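Local coordinates for protein 2-hydroxyethylphosphonate dioxygenase (Streptomyces viridochromogenes, PDB 4YAR) that catalyses the iron-dependent conversion of 2-hydroxyethylphosphonate and dioxygen to hydroxymethylphosphonate and formate during biosynthesis of the antibiotic bialaphos, at residues Arg315-Ser327 / Gly336-Leu350. The protein carries 1 engineered substitution. Numbering follows the deposited sequence.
Sequences RTFGTYEAASMAS and GSFLRVDADGRGADL
Glu321 pairs with Arg340, and Ala323 with Phe338, through two reciprocal backbone hydrogen bonds each, which sets the antiparallel register of strands 320-324 and 336-343. A fifth bond, Met325 N to Gly336 O, comes from 42° out of the carbonyl plane, not on a lone pair. Beside it Met325, its CG anti to the carbonyl carbon and its chain extended, lies over one face of the Phe338 ring: CE is 4.1 Å from the centroid, a CH-pi contact, and SD 4.9 Å, a Met-aromatic one. On the sheet face carrying Ala323 and Phe338, Glu321 and Arg340 run side by side to a long salt bridge, OE2 to NH1 3.5 Å, their planes 64° apart. Beyond strand 336-343 the chain turns back around Asp344 and Gly345. Thr319 OG1 takes the N-H of Ala348 at 2.9 Å and 169°, while Tyr320 OH donates to Ala348 O at 3.0 Å, in the carbonyl plane; Leu350 CD2 packs 3.6 Å from Tyr320 CE2. Further out, strand 400-407 flanks 336-343, and Val136, in the N-terminal cupin domain's sheet, meets Phe338. Complementary hydroxyls thus satisfy both backbone polar groups of Ala348, one hold on the loop among several, while buried Tyr320 OH accepts from Trp396 N.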
loop_
_atom_site.group_PDB
_atom_site.type_symbol
_atom_site.label_atom_id
_atom_site.label_comp_id
_atom_site.label_asym_id
_atom_site.label_seq_id
_atom_site.Cartn_x
_atom_site.Cartn_y
_atom_site.Cartn_z
ATOM N N ARG A 315 9.136 -21.786 -5.392
ATOM C CA ARG A 315 9.372 -21.755 -6.844
ATOM C C ARG A 315 10.620 -21.031 -7.215
ATOM O O ARG A 315 11.092 -20.144 -6.499
ATOM C CB ARG A 315 8.188 -21.180 -7.654
ATOM C CG ARG A 315 7.974 -19.646 -7.514
ATOM C CD ARG A 315 6.914 -19.427 -6.464
ATOM N NE ARG A 315 6.691 -18.019 -6.084
ATOM C CZ ARG A 315 6.050 -17.660 -4.965
ATOM N NH1 ARG A 315 5.615 -18.562 -4.075
ATOM N NH2 ARG A 315 5.937 -16.389 -4.686
ATOM N N THR A 316 11.166 -21.369 -8.389
ATOM C CA THR A 316 12.203 -20.537 -8.981
ATOM C C THR A 316 11.604 -19.273 -9.592
ATOM O O THR A 316 10.592 -19.352 -10.220
ATOM C CB THR A 316 12.981 -21.324 -10.045
ATOM O OG1 THR A 316 13.500 -22.484 -9.422
ATOM C CG2 THR A 316 14.169 -20.526 -10.613
ATOM N N PHE A 317 12.197 -18.128 -9.274
ATOM C CA PHE A 317 11.847 -16.817 -9.791
ATOM C C PHE A 317 13.115 -16.165 -10.310
ATOM O O PHE A 317 13.901 -15.553 -9.572
ATOM C CB PHE A 317 11.148 -15.969 -8.709
ATOM C CG PHE A 317 10.713 -14.625 -9.214
ATOM C CD1 PHE A 317 9.796 -14.535 -10.245
ATOM C CD2 PHE A 317 11.226 -13.476 -8.677
ATOM C CE1 PHE A 317 9.417 -13.321 -10.768
ATOM C CE2 PHE A 317 10.826 -12.241 -9.183
ATOM C CZ PHE A 317 9.973 -12.173 -10.221
ATOM N N GLY A 318 13.352 -16.279 -11.628
ATOM C CA GLY A 318 14.633 -15.867 -12.218
ATOM C C GLY A 318 15.806 -16.582 -11.545
ATOM O O GLY A 318 15.831 -17.775 -11.453
ATOM N N THR A 319 16.714 -15.803 -10.980
ATOM C CA THR A 319 17.849 -16.349 -10.233
ATOM C C THR A 319 17.579 -16.614 -8.778
ATOM O O THR A 319 18.471 -17.093 -8.082
ATOM C CB THR A 319 19.050 -15.423 -10.285
ATOM O OG1 THR A 319 18.654 -14.095 -9.864
ATOM C CG2 THR A 319 19.600 -15.434 -11.731
ATOM N N TYR A 320 16.369 -16.302 -8.320
ATOM C CA TYR A 320 16.023 -16.473 -6.911
ATOM C C TYR A 320 15.196 -17.701 -6.684
ATOM O O TYR A 320 14.653 -18.222 -7.615
ATOM C CB TYR A 320 15.267 -15.199 -6.417
ATOM C CG TYR A 320 15.954 -13.923 -6.837
ATOM C CD1 TYR A 320 17.096 -13.496 -6.187
ATOM C CD2 TYR A 320 15.493 -13.163 -7.909
ATOM C CE1 TYR A 320 17.742 -12.367 -6.569
ATOM C CE2 TYR A 320 16.156 -12.009 -8.319
ATOM C CZ TYR A 320 17.279 -11.619 -7.636
ATOM O OH TYR A 320 17.994 -10.483 -7.931
ATOM N N GLU A 321 15.140 -18.197 -5.430
ATOM C CA GLU A 321 14.063 -19.078 -4.987
ATOM C C GLU A 321 13.070 -18.248 -4.139
ATOM O O GLU A 321 13.491 -17.440 -3.354
ATOM C CB GLU A 321 14.583 -20.319 -4.272
ATOM C CG GLU A 321 13.596 -21.504 -4.319
ATOM C CD GLU A 321 14.012 -22.741 -3.519
ATOM O OE1 GLU A 321 13.207 -23.677 -3.411
ATOM O OE2 GLU A 321 15.136 -22.797 -3.003
ATOM N N ALA A 322 11.784 -18.403 -4.416
ATOM C CA ALA A 322 10.753 -17.538 -3.755
ATOM C C ALA A 322 9.759 -18.383 -3.032
ATOM O O ALA A 322 9.419 -19.456 -3.469
ATOM C CB ALA A 322 10.088 -16.625 -4.782
ATOM N N ALA A 323 9.245 -17.904 -1.882
ATOM C CA ALA A 323 8.118 -18.540 -1.270
ATOM C C ALA A 323 7.159 -17.419 -0.785
ATOM O O ALA A 323 7.607 -16.314 -0.442
ATOM C CB ALA A 323 8.591 -19.326 -0.061
ATOM N N SER A 324 5.878 -17.737 -0.775
ATOM C CA SER A 324 4.853 -16.766 -0.432
ATOM C C SER A 324 4.603 -16.562 1.012
ATOM O O SER A 324 4.528 -17.502 1.775
ATOM C CB SER A 324 3.512 -17.186 -1.060
ATOM O OG SER A 324 3.639 -17.409 -2.474
ATOM N N MET A 325 4.448 -15.296 1.390
ATOM C CA MET A 325 3.864 -14.957 2.678
ATOM C C MET A 325 2.380 -14.816 2.464
ATOM O O MET A 325 1.885 -14.992 1.323
ATOM C CB MET A 325 4.394 -13.649 3.268
ATOM C CG MET A 325 5.845 -13.621 3.429
ATOM S SD MET A 325 6.242 -12.087 4.315
ATOM C CE MET A 325 8.068 -12.265 4.178
ATOM N N ALA A 326 1.645 -14.661 3.560
ATOM C CA ALA A 326 0.222 -14.421 3.476
ATOM C C ALA A 326 -0.186 -13.288 2.515
ATOM O O ALA A 326 0.497 -12.253 2.398
ATOM C CB ALA A 326 -0.309 -14.202 4.845
ATOM N N SER A 327 -1.363 -13.453 1.888
ATOM C CA SER A 327 -1.938 -12.431 0.990
ATOM C C SER A 327 -3.463 -12.396 1.147
ATOM O O SER A 327 -4.070 -13.318 1.706
ATOM C CB SER A 327 -1.594 -12.677 -0.480
ATOM O OG SER A 327 -2.070 -13.926 -0.946
ATOM N N GLY A 336 3.904 -9.895 0.190
ATOM C CA GLY A 336 5.103 -10.383 0.971
ATOM C C GLY A 336 5.644 -11.646 0.433
ATOM O O GLY A 336 4.869 -12.570 0.186
ATOM N N SER A 337 6.984 -11.722 0.287
ATOM C CA SER A 337 7.660 -12.949 -0.216
ATOM C C SER A 337 8.959 -13.196 0.570
ATOM O O SER A 337 9.589 -12.248 1.023
ATOM C CB SER A 337 8.010 -12.785 -1.723
ATOM O OG SER A 337 6.845 -12.488 -2.497
ATOM N N PHE A 338 9.308 -14.460 0.753
ATOM C CA PHE A 338 10.663 -14.860 1.204
ATOM C C PHE A 338 11.487 -15.106 -0.057
ATOM O O PHE A 338 11.004 -15.800 -0.965
ATOM C CB PHE A 338 10.654 -16.121 2.029
ATOM C CG PHE A 338 9.734 -16.146 3.214
ATOM C CD1 PHE A 338 10.159 -15.690 4.473
ATOM C CD2 PHE A 338 8.484 -16.721 3.126
ATOM C CE1 PHE A 338 9.294 -15.752 5.570
ATOM C CE2 PHE A 338 7.654 -16.886 4.270
ATOM C CZ PHE A 338 8.060 -16.321 5.472
ATOM N N LEU A 339 12.668 -14.535 -0.128
ATOM C CA LEU A 339 13.599 -14.738 -1.265
ATOM C C LEU A 339 14.966 -15.319 -0.838
ATOM O O LEU A 339 15.680 -14.750 -0.039
ATOM C CB LEU A 339 13.865 -13.481 -2.018
ATOM C CG LEU A 339 12.737 -12.747 -2.707
ATOM C CD1 LEU A 339 13.293 -11.583 -3.464
ATOM C CD2 LEU A 339 12.017 -13.689 -3.700
ATOM N N ARG A 340 15.300 -16.445 -1.429
ATOM C CA ARG A 340 16.649 -17.021 -1.320
ATOM C C ARG A 340 17.547 -16.571 -2.497
ATOM O O ARG A 340 17.151 -16.713 -3.638
ATOM C CB ARG A 340 16.471 -18.533 -1.293
ATOM C CG ARG A 340 17.527 -19.301 -0.567
ATOM C CD ARG A 340 17.350 -20.772 -0.847
ATOM N NE ARG A 340 17.636 -21.563 0.335
ATOM C CZ ARG A 340 17.808 -22.890 0.341
ATOM N NH1 ARG A 340 17.715 -23.594 -0.792
ATOM N NH2 ARG A 340 18.070 -23.518 1.491
ATOM N N VAL A 341 18.732 -16.006 -2.193
ATOM C CA VAL A 341 19.669 -15.518 -3.173
ATOM C C VAL A 341 20.871 -16.496 -3.147
ATOM O O VAL A 341 21.317 -16.876 -2.080
ATOM C CB VAL A 341 20.152 -14.069 -2.781
ATOM C CG1 VAL A 341 21.054 -13.496 -3.842
ATOM C CG2 VAL A 341 18.948 -13.164 -2.538
ATOM N N ASP A 342 21.385 -16.839 -4.299
ATOM C CA ASP A 342 22.511 -17.792 -4.364
ATOM C C ASP A 342 23.398 -17.637 -5.593
ATOM O O ASP A 342 23.435 -18.546 -6.402
ATOM C CB ASP A 342 21.947 -19.243 -4.323
ATOM C CG ASP A 342 21.135 -19.644 -5.615
ATOM O OD1 ASP A 342 20.669 -18.780 -6.405
ATOM O OD2 ASP A 342 20.955 -20.873 -5.832
ATOM N N ALA A 343 24.108 -16.514 -5.726
ATOM C CA ALA A 343 25.109 -16.320 -6.806
ATOM C C ALA A 343 25.892 -14.964 -6.714
ATOM O O ALA A 343 25.372 -13.976 -6.185
ATOM C CB ALA A 343 24.452 -16.482 -8.187
ATOM N N ASP A 344 27.115 -14.935 -7.269
ATOM C CA ASP A 344 28.042 -13.773 -7.180
ATOM C C ASP A 344 27.804 -12.643 -8.216
ATOM O O ASP A 344 28.176 -11.498 -7.988
ATOM C CB ASP A 344 29.493 -14.268 -7.305
ATOM C CG ASP A 344 30.523 -13.339 -6.618
ATOM O OD1 ASP A 344 30.274 -12.112 -6.443
ATOM O OD2 ASP A 344 31.615 -13.859 -6.262
ATOM N N GLY A 345 27.223 -12.965 -9.362
ATOM C CA GLY A 345 26.818 -11.939 -10.324
ATOM C C GLY A 345 25.573 -12.392 -11.063
ATOM O O GLY A 345 24.885 -13.322 -10.623
ATOM N N ARG A 346 25.268 -11.721 -12.177
ATOM C CA ARG A 346 24.238 -12.181 -13.114
ATOM C C ARG A 346 22.834 -12.242 -12.485
ATOM O O ARG A 346 22.014 -13.094 -12.871
ATOM C CB ARG A 346 24.644 -13.567 -13.672
ATOM C CG ARG A 346 24.006 -14.008 -14.992
ATOM C CD ARG A 346 24.379 -13.106 -16.162
ATOM N NE ARG A 346 25.826 -12.875 -16.281
ATOM C CZ ARG A 346 26.385 -11.868 -16.960
ATOM N NH1 ARG A 346 25.625 -10.973 -17.581
ATOM N NH2 ARG A 346 27.712 -11.754 -17.003
ATOM N N GLY A 347 22.548 -11.338 -11.543
ATOM C CA GLY A 347 21.259 -11.364 -10.810
ATOM C C GLY A 347 20.068 -11.033 -11.706
ATOM O O GLY A 347 20.166 -10.116 -12.536
ATOM N N ALA A 348 18.957 -11.774 -11.587
ATOM C CA ALA A 348 17.769 -11.518 -12.450
ATOM C C ALA A 348 17.359 -10.126 -12.038
ATOM O O ALA A 348 17.434 -9.767 -10.783
ATOM C CB ALA A 348 16.618 -12.526 -12.239
ATOM N N ASP A 349 16.993 -9.321 -13.036
ATOM C CA ASP A 349 16.670 -7.953 -12.725
ATOM C C ASP A 349 15.267 -7.996 -12.119
ATOM O O ASP A 349 14.400 -8.759 -12.588
ATOM C CB ASP A 349 16.786 -7.006 -13.939
ATOM C CG ASP A 349 18.220 -6.441 -14.101
ATOM O OD1 ASP A 349 19.150 -7.079 -13.605
ATOM O OD2 ASP A 349 18.467 -5.303 -14.625
ATOM N N LEU A 350 15.113 -7.282 -11.006
ATOM C CA LEU A 350 13.820 -6.990 -10.421
ATOM C C LEU A 350 13.385 -5.574 -10.784
ATOM O O LEU A 350 14.158 -4.590 -10.670
ATOM C CB LEU A 350 13.888 -7.177 -8.900
ATOM C CG LEU A 350 14.415 -8.532 -8.476
ATOM C CD1 LEU A 350 14.790 -8.521 -7.009
ATOM C CD2 LEU A 350 13.456 -9.674 -8.751
HETATM O O HOH W 1 4.722 -14.149 -2.970
HETATM O O HOH W 2 20.219 -15.805 -6.519
HETATM O O HOH W 3 1.793 -11.781 -0.116
#